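Long-range contact in M152 protein (PDB 4G59), which is an MHC class I-like glycoprotein of murine cytomegalovirus that probably helps the virus evade host immune recognition by binding a host protein: residues Tyr84-Arg93 with Pro134-Ile145. Numbering follows the deposited sequence.
Sequences YIMNVFKAGR and PPYSPDVSEDDI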
loop_
_atom_site.group_PDB
_atom_site.type_symbol
_atom_site.label_atom_id
_atom_site.label_comp_id
_atom_site.label_asym_id
_atom_site.label_seq_id
_atom_site.Cartn_x
_atom_site.Cartn_y
_atom_site.Cartn_z
ATOM N N TYR B 84 -8.912 8.883 21.155
ATOM C CA TYR B 84 -7.469 9.091 21.252
ATOM C C TYR B 84 -7.035 10.299 20.448
ATOM O O TYR B 84 -6.352 11.182 20.973
ATOM C CB TYR B 84 -6.731 7.855 20.749
ATOM C CG TYR B 84 -5.222 7.970 20.697
ATOM C CD1 TYR B 84 -4.520 8.739 21.608
ATOM C CD2 TYR B 84 -4.497 7.290 19.729
ATOM C CE1 TYR B 84 -3.134 8.826 21.559
ATOM C CE2 TYR B 84 -3.114 7.378 19.666
ATOM C CZ TYR B 84 -2.441 8.145 20.577
ATOM O OH TYR B 84 -1.070 8.226 20.513
ATOM N N ILE B 85 -7.444 10.331 19.181
ATOM C CA ILE B 85 -7.068 11.403 18.266
ATOM C C ILE B 85 -7.552 12.782 18.744
ATOM O O ILE B 85 -6.763 13.739 18.799
ATOM C CB ILE B 85 -7.563 11.112 16.826
ATOM C CG1 ILE B 85 -6.606 10.159 16.116
ATOM C CG2 ILE B 85 -7.706 12.404 16.029
ATOM C CD1 ILE B 85 -5.203 10.720 15.962
ATOM N N MET B 86 -8.834 12.873 19.100
ATOM C CA MET B 86 -9.413 14.126 19.585
ATOM C C MET B 86 -8.793 14.605 20.910
ATOM O O MET B 86 -8.368 15.753 21.013
ATOM C CB MET B 86 -10.941 14.017 19.714
ATOM C CG MET B 86 -11.686 13.789 18.397
ATOM S SD MET B 86 -11.321 14.989 17.092
ATOM C CE MET B 86 -12.255 16.414 17.650
ATOM N N ASN B 87 -8.739 13.725 21.909
ATOM C CA ASN B 87 -8.229 14.066 23.242
ATOM C C ASN B 87 -6.722 14.320 23.356
ATOM O O ASN B 87 -6.290 15.051 24.242
ATOM C CB ASN B 87 -8.616 12.990 24.261
ATOM C CG ASN B 87 -10.115 12.788 24.366
ATOM O OD1 ASN B 87 -10.900 13.566 23.824
ATOM N ND2 ASN B 87 -10.520 11.740 25.078
ATOM N N VAL B 88 -5.924 13.706 22.485
ATOM C CA VAL B 88 -4.474 13.816 22.590
ATOM C C VAL B 88 -3.854 14.593 21.437
ATOM O O VAL B 88 -3.058 15.505 21.657
ATOM C CB VAL B 88 -3.788 12.434 22.720
ATOM C CG1 VAL B 88 -2.263 12.595 22.871
ATOM C CG2 VAL B 88 -4.360 11.668 23.901
ATOM N N PHE B 89 -4.036 14.107 20.223
ATOM C CA PHE B 89 -3.504 14.819 19.072
ATOM C C PHE B 89 -4.224 16.103 18.671
ATOM O O PHE B 89 -3.603 17.107 18.360
ATOM C CB PHE B 89 -3.242 13.865 17.920
ATOM C CG PHE B 89 -2.006 13.054 18.119
ATOM C CD1 PHE B 89 -0.784 13.527 17.696
ATOM C CD2 PHE B 89 -2.054 11.847 18.781
ATOM C CE1 PHE B 89 0.354 12.801 17.891
ATOM C CE2 PHE B 89 -0.913 11.122 18.983
ATOM C CZ PHE B 89 0.295 11.602 18.538
ATOM N N LYS B 90 -5.545 16.034 18.660
ATOM C CA LYS B 90 -6.409 17.178 18.417
ATOM C C LYS B 90 -6.430 17.565 16.955
ATOM O O LYS B 90 -7.136 18.470 16.555
ATOM C CB LYS B 90 -6.019 18.358 19.295
ATOM C CG LYS B 90 -6.550 18.238 20.693
ATOM C CD LYS B 90 -5.929 19.262 21.601
ATOM C CE LYS B 90 -6.541 19.193 22.981
ATOM N NZ LYS B 90 -6.482 17.825 23.546
ATOM N N ALA B 91 -5.667 16.840 16.159
ATOM C CA ALA B 91 -5.613 17.046 14.728
ATOM C C ALA B 91 -5.752 15.645 14.206
ATOM O O ALA B 91 -5.214 14.719 14.794
ATOM C CB ALA B 91 -4.301 17.636 14.327
ATOM N N GLY B 92 -6.481 15.470 13.121
ATOM C CA GLY B 92 -6.791 14.117 12.685
ATOM C C GLY B 92 -5.704 13.546 11.797
ATOM O O GLY B 92 -5.956 13.179 10.637
ATOM N N ARG B 93 -4.483 13.482 12.320
ATOM C CA ARG B 93 -3.420 12.861 11.560
ATOM C C ARG B 93 -3.706 11.350 11.520
ATOM O O ARG B 93 -4.344 10.799 12.442
ATOM C CB ARG B 93 -2.058 13.172 12.173
ATOM C CG ARG B 93 -1.858 12.557 13.538
ATOM C CD ARG B 93 -0.598 13.099 14.188
ATOM N NE ARG B 93 0.592 12.614 13.511
ATOM C CZ ARG B 93 1.756 13.239 13.511
ATOM N NH1 ARG B 93 1.888 14.380 14.156
ATOM N NH2 ARG B 93 2.792 12.727 12.865
ATOM N N PRO B 134 6.381 10.716 17.004
ATOM C CA PRO B 134 5.771 11.293 15.799
ATOM C C PRO B 134 6.279 12.708 15.512
ATOM O O PRO B 134 6.244 13.564 16.406
ATOM C CB PRO B 134 4.269 11.329 16.133
ATOM C CG PRO B 134 4.103 10.452 17.337
ATOM C CD PRO B 134 5.396 10.490 18.075
ATOM N N PRO B 135 6.737 12.945 14.270
ATOM C CA PRO B 135 7.430 14.132 13.749
ATOM C C PRO B 135 6.867 15.520 14.082
ATOM O O PRO B 135 7.654 16.440 14.329
ATOM C CB PRO B 135 7.381 13.905 12.244
ATOM C CG PRO B 135 7.502 12.443 12.118
ATOM C CD PRO B 135 6.720 11.863 13.269
ATOM N N TYR B 136 5.561 15.718 14.044
ATOM C CA TYR B 136 5.082 17.064 14.350
ATOM C C TYR B 136 4.140 17.050 15.550
ATOM O O TYR B 136 2.971 17.438 15.459
ATOM C CB TYR B 136 4.479 17.729 13.103
ATOM C CG TYR B 136 5.548 18.247 12.169
ATOM C CD1 TYR B 136 5.725 19.603 11.967
ATOM C CD2 TYR B 136 6.410 17.377 11.517
ATOM C CE1 TYR B 136 6.723 20.077 11.120
ATOM C CE2 TYR B 136 7.411 17.838 10.673
ATOM C CZ TYR B 136 7.563 19.190 10.476
ATOM O OH TYR B 136 8.557 19.647 9.636
ATOM N N SER B 137 4.670 16.591 16.679
ATOM C CA SER B 137 3.879 16.449 17.894
ATOM C C SER B 137 4.571 17.060 19.119
ATOM O O SER B 137 4.870 16.356 20.092
ATOM C CB SER B 137 3.591 14.971 18.144
ATOM O OG SER B 137 4.796 14.225 18.163
ATOM N N PRO B 138 4.816 18.378 19.087
ATOM C CA PRO B 138 5.546 18.965 20.214
ATOM C C PRO B 138 4.653 19.084 21.451
ATOM O O PRO B 138 5.133 18.950 22.578
ATOM C CB PRO B 138 5.938 20.345 19.683
ATOM C CG PRO B 138 4.844 20.697 18.710
ATOM C CD PRO B 138 4.394 19.392 18.099
ATOM N N ASP B 139 3.363 19.316 21.227
ATOM C CA ASP B 139 2.392 19.462 22.305
ATOM C C ASP B 139 1.962 18.137 22.935
ATOM O O ASP B 139 1.304 18.139 23.976
ATOM C CB ASP B 139 1.151 20.204 21.804
ATOM C CG ASP B 139 1.442 21.642 21.419
ATOM O OD1 ASP B 139 2.234 22.302 22.133
ATOM O OD2 ASP B 139 0.874 22.105 20.403
ATOM N N VAL B 140 2.327 17.014 22.320
ATOM C CA VAL B 140 1.891 15.710 22.823
ATOM C C VAL B 140 2.969 14.998 23.649
ATOM O O VAL B 140 4.120 14.888 23.216
ATOM C CB VAL B 140 1.419 14.799 21.679
ATOM C CG1 VAL B 140 1.146 13.393 22.188
ATOM C CG2 VAL B 140 0.170 15.394 21.023
ATOM N N SER B 141 2.596 14.521 24.838
ATOM C CA SER B 141 3.553 13.833 25.717
ATOM C C SER B 141 3.772 12.357 25.342
ATOM O O SER B 141 2.844 11.647 24.982
ATOM C CB SER B 141 3.126 13.922 27.180
ATOM O OG SER B 141 2.036 13.061 27.444
ATOM N N GLU B 142 5.018 11.922 25.435
ATOM C CA GLU B 142 5.381 10.530 25.324
ATOM C C GLU B 142 4.528 9.644 26.238
ATOM O O GLU B 142 4.198 8.516 25.867
ATOM C CB GLU B 142 6.861 10.390 25.662
ATOM C CG GLU B 142 7.396 8.976 25.700
ATOM C CD GLU B 142 8.900 8.949 25.482
ATOM O OE1 GLU B 142 9.382 9.705 24.609
ATOM O OE2 GLU B 142 9.604 8.185 26.176
ATOM N N ASP B 143 4.166 10.154 27.415
ATOM C CA ASP B 143 3.390 9.379 28.381
ATOM C C ASP B 143 2.032 9.023 27.794
ATOM O O ASP B 143 1.571 7.874 27.883
ATOM C CB ASP B 143 3.164 10.165 29.679
ATOM C CG ASP B 143 4.449 10.534 30.379
ATOM O OD1 ASP B 143 5.171 9.613 30.809
ATOM O OD2 ASP B 143 4.714 11.749 30.522
ATOM N N ASP B 144 1.394 10.031 27.205
ATOM C CA ASP B 144 0.082 9.876 26.597
ATOM C C ASP B 144 0.084 8.886 25.419
ATOM O O ASP B 144 -0.834 8.064 25.277
ATOM C CB ASP B 144 -0.432 11.242 26.145
ATOM C CG ASP B 144 -1.341 11.887 27.162
ATOM O OD1 ASP B 144 -1.851 11.147 28.033
ATOM O OD2 ASP B 144 -1.556 13.124 27.075
ATOM N N ILE B 145 1.116 8.973 24.586
ATOM C CA ILE B 145 1.271 8.068 23.447
ATOM C C ILE B 145 1.473 6.612 23.889
ATOM O O ILE B 145 0.870 5.686 23.335
ATOM C CB ILE B 145 2.443 8.501 22.571
ATOM C CG1 ILE B 145 2.126 9.846 21.917
ATOM C CG2 ILE B 145 2.782 7.430 21.538
ATOM C CD1 ILE B 145 3.336 10.548 21.362
#
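Phe89 and Val140 bring the two backbones closest, their CA atoms 6.6 Å apart, where the C-terminal end of helix 68-89 meets the loop leading into helix 142-148. The first helix widens into a pi-type turn, closed by Lys90 N to Ile85 O, and Lys90 leaves it with positive phi; Ser141 N-caps the second, its OG accepting from Asp144 N at 3.1 Å. Val140 CG2 lies over one face of the Phe89 ring, a CH-pi contact 4.2 Å from the centroid. Its CG1, anti to the backbone N (chi1 172°), meets Val88 CG1 at 3.6 Å. Pro134 CG touches the edge of the same Phe89 ring at CZ. Pro134 CB sits over one face of the Arg93 guanidinium, 3.8 Å from NH2, and Tyr136 O lies at the guanidinium edge, 3.5 Å from NH1. A salt bridge to Asp115 anchors Arg93 NH2. Tyr84 OH packs against Ile145 CG1 and hydrogen-bonds Gln112, while its ring stacks on Tyr148. The contact thus joins the ends of two helices of the MHC-like platform above its sheet, with Phe89, Arg93 and Pro134 resting on Met114 of strand 106-114 and Ile145 reaching Thr120 of strand 117-123.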